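Local coordinates for transaminase (Bacillus megaterium, PDB 5G0A), which probably transfers amino groups between amines or amino acids and carbonyl acceptors with pyridoxal-5'-phosphate as cofactor, acting as an S-selective transaminase, at residues Leu44-Pro47 with Arg51-Asp54; Phe55-Gln58 with Val62-Gly65. One frame throughout, in Å; residues are numbered along the deposited sequence.

Interaction 1: residues Leu44-Pro47 with Arg51-Asp54; sequences LIMP and RLLD
L44 and L52 pair as an antiparallel hydrogen-bonded couple in the beta hairpin formed by strands 43-45 and 51-54. L44 N donates to L52 O at 2.9 Å, with an N-H...O angle of 165°, and L52 N returns a bond to L44 O, also at 2.9 Å. That carbonyl oxygen receives a weak CA-H...O contact from R51. One residue on, I45 faces R51 as a non-hydrogen-bonded pair, their CA atoms 4.7 Å apart.

The two leucines share the buried face with L432 of the adjoining strand 431-432, which touches both; Y89 of the second subunit packs on L44. Branched apolar chains suit this face, the CB atoms of L44 and L52 lying 4.3 Å apart. Past the strand end, M46 brings its flexible thioether across L52, SD 4.2 Å from CD1. The other, more open side takes I45 and R51, running alongside each other. R51 packs against I45 by CG, while its guanidinium forms a salt bridge with E40 and a cation-pi contact with Y43. A chi1 of -176° swings the D54 carboxylate away from its own backbone N toward L44: OD1 accepts from F56 N, and OD2, which accepts from Q58 N, lies 4.1 Å from L44 CD2.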
loop_
_atom_site.group_PDB
_atom_site.type_symbol
_atom_site.label_atom_id
_atom_site.label_comp_id
_atom_site.label_asym_id
_atom_site.label_seq_id
_atom_site.Cartn_x
_atom_site.Cartn_y
_atom_site.Cartn_z
ATOM N N LEU B 44 26.410 -20.505 29.974
ATOM C CA LEU B 44 27.039 -20.741 28.678
ATOM C C LEU B 44 28.500 -21.119 28.940
ATOM O O LEU B 44 29.149 -20.531 29.804
ATOM C CB LEU B 44 27.001 -19.471 27.823
ATOM C CG LEU B 44 25.658 -18.705 27.856
ATOM C CD1 LEU B 44 25.740 -17.448 26.994
ATOM C CD2 LEU B 44 24.459 -19.581 27.474
ATOM N N ILE B 45 29.002 -22.084 28.180
ATOM C CA ILE B 45 30.365 -22.570 28.376
ATOM C C ILE B 45 31.114 -22.310 27.078
ATOM O O ILE B 45 30.710 -22.759 26.017
ATOM C CB ILE B 45 30.405 -24.067 28.778
ATOM C CG1 ILE B 45 29.719 -24.302 30.135
ATOM C CG2 ILE B 45 31.847 -24.579 28.873
ATOM C CD1 ILE B 45 28.252 -24.648 30.064
ATOM N N MET B 46 32.222 -21.585 27.176
ATOM C CA MET B 46 33.078 -21.342 26.024
ATOM C C MET B 46 34.043 -22.509 25.764
ATOM O O MET B 46 34.164 -23.411 26.598
ATOM C CB MET B 46 33.833 -20.025 26.216
ATOM C CG MET B 46 32.897 -18.840 26.416
ATOM S SD MET B 46 33.769 -17.275 26.460
ATOM C CE MET B 46 34.267 -17.058 24.752
ATOM N N PRO B 47 34.711 -22.518 24.593
ATOM C CA PRO B 47 35.563 -23.671 24.282
ATOM C C PRO B 47 36.699 -23.876 25.298
ATOM O O PRO B 47 37.139 -24.988 25.479
ATOM C CB PRO B 47 36.154 -23.318 22.914
ATOM C CG PRO B 47 35.149 -22.389 22.272
ATOM C CD PRO B 47 34.501 -21.637 23.413
ATOM N N ARG B 51 32.883 -19.982 31.962
ATOM C CA ARG B 51 31.448 -20.098 32.227
ATOM C C ARG B 51 30.847 -18.717 32.391
ATOM O O ARG B 51 31.419 -17.861 33.064
ATOM C CB ARG B 51 31.178 -20.911 33.490
ATOM C CG ARG B 51 31.519 -22.394 33.407
ATOM C CD ARG B 51 31.028 -23.058 34.674
ATOM N NE ARG B 51 29.797 -23.813 34.452
ATOM C CZ ARG B 51 28.750 -23.828 35.272
ATOM N NH1 ARG B 51 28.736 -23.093 36.383
ATOM N NH2 ARG B 51 27.697 -24.570 34.961
ATOM N N LEU B 52 29.680 -18.511 31.788
ATOM C CA LEU B 52 29.022 -17.201 31.782
ATOM C C LEU B 52 27.605 -17.385 32.299
ATOM O O LEU B 52 26.851 -18.205 31.765
ATOM C CB LEU B 52 28.993 -16.607 30.363
ATOM C CG LEU B 52 30.339 -16.414 29.642
ATOM C CD1 LEU B 52 30.143 -16.071 28.171
ATOM C CD2 LEU B 52 31.211 -15.365 30.339
ATOM N N LEU B 53 27.247 -16.671 33.367
ATOM C CA LEU B 53 25.895 -16.763 33.898
ATOM C C LEU B 53 25.000 -15.830 33.073
ATOM O O LEU B 53 25.245 -14.626 32.980
ATOM C CB LEU B 53 25.871 -16.360 35.393
ATOM C CG LEU B 53 24.492 -16.270 36.047
ATOM C CD1 LEU B 53 23.721 -17.589 35.987
ATOM C CD2 LEU B 53 24.641 -15.784 37.498
ATOM N N ASP B 54 23.976 -16.401 32.442
ATOM C CA ASP B 54 23.259 -15.676 31.396
ATOM C C ASP B 54 21.950 -15.074 31.915
ATOM O O ASP B 54 20.923 -15.741 31.912
ATOM C CB ASP B 54 22.967 -16.635 30.225
ATOM C CG ASP B 54 22.297 -15.936 29.051
ATOM O OD1 ASP B 54 22.309 -14.687 28.992
ATOM O OD2 ASP B 54 21.750 -16.657 28.201
#

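Interaction 2: residues Phe55-Gln58 with Val62-Gly65; sequences FFNQ and VNLG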
loop_
_atom_site.group_PDB
_atom_site.type_symbol
_atom_site.label_atom_id
_atom_site.label_comp_id
_atom_site.label_asym_id
_atom_site.label_seq_id
_atom_site.Cartn_x
_atom_site.Cartn_y
_atom_site.Cartn_z
ATOM N N PHE B 55 21.989 -13.818 32.366
ATOM C CA PHE B 55 20.765 -13.176 32.827
ATOM C C PHE B 55 20.051 -12.380 31.721
ATOM O O PHE B 55 19.318 -11.421 32.000
ATOM C CB PHE B 55 20.967 -12.386 34.146
ATOM C CG PHE B 55 20.575 -13.166 35.371
ATOM C CD1 PHE B 55 21.146 -14.415 35.626
ATOM C CD2 PHE B 55 19.620 -12.672 36.265
ATOM C CE1 PHE B 55 20.778 -15.163 36.739
ATOM C CE2 PHE B 55 19.258 -13.408 37.395
ATOM C CZ PHE B 55 19.831 -14.659 37.626
ATOM N N PHE B 56 20.279 -12.799 30.471
ATOM C CA PHE B 56 19.336 -12.515 29.371
ATOM C C PHE B 56 18.478 -13.734 29.051
ATOM O O PHE B 56 17.466 -13.587 28.341
ATOM C CB PHE B 56 20.060 -12.114 28.099
ATOM C CG PHE B 56 20.800 -10.816 28.209
ATOM C CD1 PHE B 56 20.148 -9.611 28.018
ATOM C CD2 PHE B 56 22.160 -10.809 28.509
ATOM C CE1 PHE B 56 20.831 -8.412 28.128
ATOM C CE2 PHE B 56 22.856 -9.616 28.611
ATOM C CZ PHE B 56 22.187 -8.411 28.424
ATOM N N ASN B 57 18.884 -14.920 29.544
ATOM C CA ASN B 57 18.247 -16.208 29.167
ATOM C C ASN B 57 18.180 -16.252 27.623
ATOM O O ASN B 57 17.150 -16.600 27.033
ATOM C CB ASN B 57 16.853 -16.343 29.830
ATOM C CG ASN B 57 16.352 -17.777 29.912
ATOM O OD1 ASN B 57 15.192 -18.045 29.617
ATOM N ND2 ASN B 57 17.216 -18.709 30.355
ATOM N N GLN B 58 19.308 -15.909 27.004
ATOM C CA GLN B 58 19.445 -15.657 25.538
ATOM C C GLN B 58 18.552 -14.509 25.067
ATOM O O GLN B 58 18.985 -13.366 25.061
ATOM C CB GLN B 58 19.231 -16.935 24.705
ATOM C CG GLN B 58 20.352 -17.953 24.978
ATOM C CD GLN B 58 21.688 -17.390 24.535
ATOM O OE1 GLN B 58 21.915 -17.181 23.358
ATOM N NE2 GLN B 58 22.584 -17.133 25.495
ATOM N N VAL B 62 14.736 -19.357 27.078
ATOM C CA VAL B 62 15.138 -20.703 27.463
ATOM C C VAL B 62 14.538 -20.988 28.848
ATOM O O VAL B 62 15.269 -21.270 29.832
ATOM C CB VAL B 62 16.681 -20.837 27.420
ATOM C CG1 VAL B 62 17.103 -22.301 27.500
ATOM C CG2 VAL B 62 17.246 -20.219 26.133
ATOM N N ASN B 63 13.208 -20.898 28.914
ATOM C CA ASN B 63 12.454 -20.882 30.187
ATOM C C ASN B 63 12.766 -22.065 31.116
ATOM O O ASN B 63 12.972 -21.890 32.325
ATOM C CB ASN B 63 10.947 -20.817 29.897
ATOM C CG ASN B 63 10.565 -19.546 29.136
ATOM O OD1 ASN B 63 11.356 -19.025 28.333
ATOM N ND2 ASN B 63 9.352 -19.041 29.382
ATOM N N LEU B 64 12.829 -23.255 30.537
ATOM C CA LEU B 64 13.051 -24.477 31.318
ATOM C C LEU B 64 14.482 -24.628 31.843
ATOM O O LEU B 64 14.750 -25.513 32.671
ATOM C CB LEU B 64 12.694 -25.696 30.468
ATOM C CG LEU B 64 12.202 -26.938 31.223
ATOM C CD1 LEU B 64 10.750 -26.736 31.676
ATOM C CD2 LEU B 64 12.310 -28.131 30.297
ATOM N N GLY B 65 15.387 -23.771 31.377
ATOM C CA GLY B 65 16.827 -23.979 31.553
ATOM C C GLY B 65 17.492 -24.594 30.328
ATOM O O GLY B 65 16.868 -25.304 29.540
#
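The carboxamide of N57 clasps the backbone of V62 by both its oxygen and its nitrogen, tying the chain at 57-58, where a short, weakly bonded helix lies, to the type I beta turn V62-G65. OD1 accepts from V62 N at 2.9 Å, but the bond is bent, its N-H...O angle 132°, and the donor stands above the carbonyl plane. ND2 donates to V62 O at 3.3 Å; that oxygen lies close to the amide plane of N57, whereas ND2 stands well out of the V62 carbonyl plane. The turn's own bond, G65 N to V62 O at 2.9 Å, arrives from the opposite face, so this buried carbonyl is gripped by two donors, with a further weak bond from S446 OG, which also bonds weakly to N57 ND2. Asparagine suits the place because one short side chain offers both an acceptor and a donor, extended toward V62 by a chi1 of -160°.

R277 also donates to N57 OD1. Were N57 cut back to an alanine, V62 N would probably lose its acceptor, V62 O would keep the turn bond and the weak one from S446 OG, and R277 would lose a partner.

N63 points its CB away from 55-58 and gives ND2 to the carbonyl of F275. Glycine fits position 65, where a side chain would press on the preceding carbonyl. The polar end of Q58 leaves the contact, OE1 accepting from W86 N of the second subunit. F84 of that subunit lies against V62, whose CG2 packs on Q58 CG at 4.0 Å.

In the fold
Interactions 1 and 2 follow each other along the chain: strand 51-54 closes the hairpin of interaction 1, and the chain passes directly into 55-58. Their centres are 13 Å apart, and they touch where L44 CD1 lies 3.5 Å from Q58 NE2. The first belongs to the four-stranded mixed sheet containing 38-40 and 431-432. Its centre is about 22 Å from the centre of the chain, that of the second about 11 Å, with the N63 side chain about 10 Å from a bound pyridoxal-5'-phosphate. The run thus leads from a peripheral sheet inward to the cofactor region of this class-III aminotransferase, and both contacts also meet Y89 of the second subunit.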